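Local coordinates for protein farnesyltransferase, putative (PDB 3WCA) that probably catalyses the magnesium-dependent, NAD(P)H-using condensation of two farnesyl diphosphate molecules to squalene, the step that leads toward lanosterol, at residues Pro274-Phe277 against Ala278-Ile282; Val305-Arg309 against Gly310-Arg314. The protein carries 1 engineered substitution. All blocks are in the same frame, centred on the assembly; numbering follows the deposited sequence.

Interactions 1 and 2 each sit at the start of a helix in this all-helical enzyme, one buried and one at the surface. Interaction 1 is the buried first turns of helix 274-294, whose side chains pack against neighbouring helices, that of Ser280 coming close to the bound substrate analogue. Interaction 2 lies at the surface, where the chain enters the next helix, 309-318. Their centres are about 18 Å apart, yet both involve helix 274-294, which carries interaction 1 and receives Thr307 and Thr312 of interaction 2 farther along. The inner contact combines a ring-methyl packing with a serine hydroxyl turned back onto the backbone; the outer one rests on threonine oxygens.

Interaction 1. Residues Pro274-Phe277 against Ala278-Ile282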
# COMPACT_ATOMS: atom_id res chain seq x y z
N PRO A 274 -9.97 17.67 7.91
CA PRO A 274 -9.55 17.91 6.52
C PRO A 274 -8.13 17.51 6.15
O PRO A 274 -7.90 17.08 5.02
CB PRO A 274 -9.82 19.41 6.32
CG PRO A 274 -9.83 19.98 7.73
CD PRO A 274 -10.52 18.90 8.52
N SER A 275 -7.18 17.65 7.06
CA SER A 275 -5.81 17.24 6.76
C SER A 275 -5.75 15.72 6.68
O SER A 275 -5.19 15.16 5.74
CB SER A 275 -4.83 17.72 7.83
OG SER A 275 -4.65 19.13 7.78
N VAL A 276 -6.32 15.07 7.69
CA VAL A 276 -6.35 13.62 7.76
C VAL A 276 -7.10 13.09 6.55
O VAL A 276 -6.67 12.13 5.92
CB VAL A 276 -7.04 13.12 9.06
CG1 VAL A 276 -7.29 11.60 8.98
CG2 VAL A 276 -6.18 13.45 10.29
N PHE A 277 -8.21 13.73 6.22
CA PHE A 277 -8.97 13.29 5.07
C PHE A 277 -8.20 13.35 3.75
O PHE A 277 -8.16 12.37 3.01
CB PHE A 277 -10.26 14.09 4.93
CG PHE A 277 -11.06 13.71 3.72
CD1 PHE A 277 -10.76 14.26 2.47
CD2 PHE A 277 -12.06 12.74 3.81
CE1 PHE A 277 -11.44 13.85 1.33
CE2 PHE A 277 -12.75 12.32 2.68
CZ PHE A 277 -12.44 12.87 1.43
N ALA A 278 -7.57 14.49 3.45
CA ALA A 278 -6.84 14.60 2.18
C ALA A 278 -5.68 13.60 2.12
O ALA A 278 -5.45 12.97 1.09
CB ALA A 278 -6.33 16.03 1.98
N PHE A 279 -4.95 13.46 3.22
CA PHE A 279 -3.82 12.54 3.29
C PHE A 279 -4.28 11.09 3.05
O PHE A 279 -3.58 10.31 2.41
CB PHE A 279 -3.14 12.63 4.67
CG PHE A 279 -2.19 11.50 4.95
CD1 PHE A 279 -0.90 11.50 4.41
CD2 PHE A 279 -2.60 10.41 5.71
CE1 PHE A 279 -0.03 10.42 4.62
CE2 PHE A 279 -1.75 9.33 5.93
CZ PHE A 279 -0.46 9.33 5.39
N SER A 280 -5.46 10.76 3.57
CA SER A 280 -6.04 9.41 3.45
C SER A 280 -6.73 9.12 2.11
O SER A 280 -6.66 8.00 1.59
CB SER A 280 -7.05 9.18 4.58
OG SER A 280 -6.43 9.23 5.86
N ALA A 281 -7.37 10.14 1.55
CA ALA A 281 -8.12 10.02 0.31
C ALA A 281 -7.31 9.97 -0.97
O ALA A 281 -7.59 9.16 -1.85
CB ALA A 281 -9.12 11.16 0.21
N ILE A 282 -6.32 10.84 -1.09
CA ILE A 282 -5.51 10.92 -2.29
C ILE A 282 -4.94 9.60 -2.79
O ILE A 282 -5.08 9.27 -3.96
CB ILE A 282 -4.41 11.98 -2.12
CG1 ILE A 282 -5.07 13.37 -2.11
CG2 ILE A 282 -3.34 11.85 -3.22
CD1 ILE A 282 -4.13 14.51 -1.74
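Phe277 sends CG to the far side of its CA-CB bond from the backbone N (chi1 177°), which lays the ring along the helix toward Ala281. The methyl of Ala281, one turn on, sits over one face as a CH-pi contact, CB lying 4.1 Å from the centroid of the Phe277 ring and 27° off the ring normal. The closest carbon pair is Phe277 CE1 to Ala281 CB, at 3.7 Å. Ser280 is turned differently: its chi1 of -63° turns OG back along the helix, where it donates to Val276 O at 2.9 Å. Ser280 N donates to the same oxygen at 3.0 Å, and the two donors arrive from opposite faces of the carbonyl plane.

Beneath these side chains the helical i to i+4 ladder is continuous from Ala278 N onto Pro274 O to Ala281 N onto Phe277 O. Helix 322-338 packs against Phe277 and Ala281, whereas Val276 and Phe279 meet helix 154-179. Ser280 OG also has a weak hydrogen bond with Tyr176 of that helix, and the Ser280 side chain is about 4 Å from the bound farnesyl thiodiphosphate. As in squalene synthases generally, helices wrap the substrate; here the hydroxyl of buried Ser280 is bonded to the backbone of its own helix one turn back, which satisfies this polar group within largely apolar packing.

Interaction 2. Residues Val305-Arg309 against Gly310-Arg314; sequences VKTTR and GATAR
The flat carbonyl groups of Thr308 and Arg309 are approached obliquely from the following turn: Thr312 N donates to Thr308 O from 29° off its plane, and Ala313 N reaches Arg309 O from a similar 32°. These are the first backbone bonds of helix 309-318, and the motif that begins it is an N-cap. Thr308 holds the capping position, and its OG1 accepts from Ala311 N at 2.9 Å. With a chi1 of 70°, OG1 is lodged between the backbone N and the carbonyl carbon, close enough to the chain to stand in for a missing backbone acceptor. The methyl of Ala311 lies alongside the same oxygen, its CB being 3.4 Å from Thr308 OG1. Because the third helical residue is this alanine, it has no polar side chain to return a bond to Thr308 N, as a capping box would require.

Two further threonines straddle the cap. Thr307, just before it, and Thr312, a turn into the helix, occupy the two sites where many helices place the apolar partners of a hydrophobic staple; here their side chains cross at about a right angle. Both also touch helix 274-294, Thr307 through Ala289 and Leu293 and Thr312 through Met286, so that the helix start is laid against its predecessor in the chain while Thr308, Arg309 and Gly310 remain exposed. The Arg309 side chain runs outward, extended from CG to NE. Where the single proton of the Thr312 hydroxyl points is not settled: Thr312 OG1 lies 3.0 Å from Thr308 O and 3.2 Å from Thr307 OG1.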
# COMPACT_ATOMS: atom_id res chain seq x y z
N VAL A 305 1.84 0.62 -16.31
CA VAL A 305 0.74 1.49 -16.72
C VAL A 305 0.57 2.56 -15.63
O VAL A 305 0.42 2.25 -14.45
CB VAL A 305 -0.54 0.66 -16.91
CG1 VAL A 305 -1.73 1.57 -17.18
CG2 VAL A 305 -0.35 -0.32 -18.07
N LYS A 306 0.62 3.83 -16.05
CA LYS A 306 0.51 4.96 -15.14
C LYS A 306 -0.46 6.04 -15.60
O LYS A 306 -0.67 6.22 -16.80
CB LYS A 306 1.88 5.62 -14.94
CG LYS A 306 2.76 4.97 -13.89
CD LYS A 306 3.73 5.99 -13.29
CE LYS A 306 3.96 5.72 -11.80
NZ LYS A 306 2.67 5.78 -11.01
N THR A 307 -1.03 6.76 -14.64
CA THR A 307 -1.95 7.84 -14.96
C THR A 307 -1.11 9.00 -15.47
O THR A 307 0.11 9.01 -15.34
CB THR A 307 -2.72 8.31 -13.72
OG1 THR A 307 -1.81 8.92 -12.79
CG2 THR A 307 -3.41 7.13 -13.03
N THR A 308 -1.75 9.99 -16.06
CA THR A 308 -1.01 11.14 -16.54
C THR A 308 -0.65 12.01 -15.35
O THR A 308 -1.23 11.88 -14.27
CB THR A 308 -1.83 11.94 -17.54
OG1 THR A 308 -2.91 12.60 -16.86
CG2 THR A 308 -2.42 11.01 -18.61
N ARG A 309 0.31 12.90 -15.54
CA ARG A 309 0.73 13.79 -14.49
C ARG A 309 -0.37 14.82 -14.26
O ARG A 309 -0.50 15.36 -13.18
CB ARG A 309 2.04 14.48 -14.87
CG ARG A 309 1.97 15.24 -16.18
CD ARG A 309 3.30 15.93 -16.45
NE ARG A 309 3.35 16.50 -17.79
CZ ARG A 309 4.32 17.30 -18.22
NH1 ARG A 309 5.31 17.64 -17.41
NH2 ARG A 309 4.28 17.77 -19.46
N GLY A 310 -1.18 15.06 -15.29
CA GLY A 310 -2.28 16.01 -15.17
C GLY A 310 -3.42 15.44 -14.35
O GLY A 310 -4.03 16.14 -13.53
N ALA A 311 -3.73 14.16 -14.56
CA ALA A 311 -4.78 13.51 -13.79
C ALA A 311 -4.34 13.48 -12.32
O ALA A 311 -5.14 13.67 -11.41
CB ALA A 311 -4.99 12.06 -14.28
N THR A 312 -3.06 13.25 -12.09
CA THR A 312 -2.54 13.21 -10.73
C THR A 312 -2.74 14.56 -10.04
O THR A 312 -3.25 14.64 -8.91
CB THR A 312 -1.04 12.85 -10.73
OG1 THR A 312 -0.89 11.56 -11.32
CG2 THR A 312 -0.50 12.80 -9.30
N ALA A 313 -2.35 15.64 -10.74
CA ALA A 313 -2.51 16.98 -10.18
C ALA A 313 -3.97 17.23 -9.86
O ALA A 313 -4.29 17.78 -8.81
CB ALA A 313 -1.99 18.03 -11.18
N ARG A 314 -4.86 16.81 -10.75
CA ARG A 314 -6.28 17.02 -10.54
C ARG A 314 -6.76 16.27 -9.30
O ARG A 314 -7.55 16.79 -8.52
CB ARG A 314 -7.08 16.55 -11.76
CG ARG A 314 -8.56 16.91 -11.73
CD ARG A 314 -9.31 16.25 -12.89
NE ARG A 314 -8.66 16.52 -14.17
CZ ARG A 314 -8.25 15.58 -15.02
NH1 ARG A 314 -8.41 14.29 -14.76
NH2 ARG A 314 -7.65 15.95 -16.15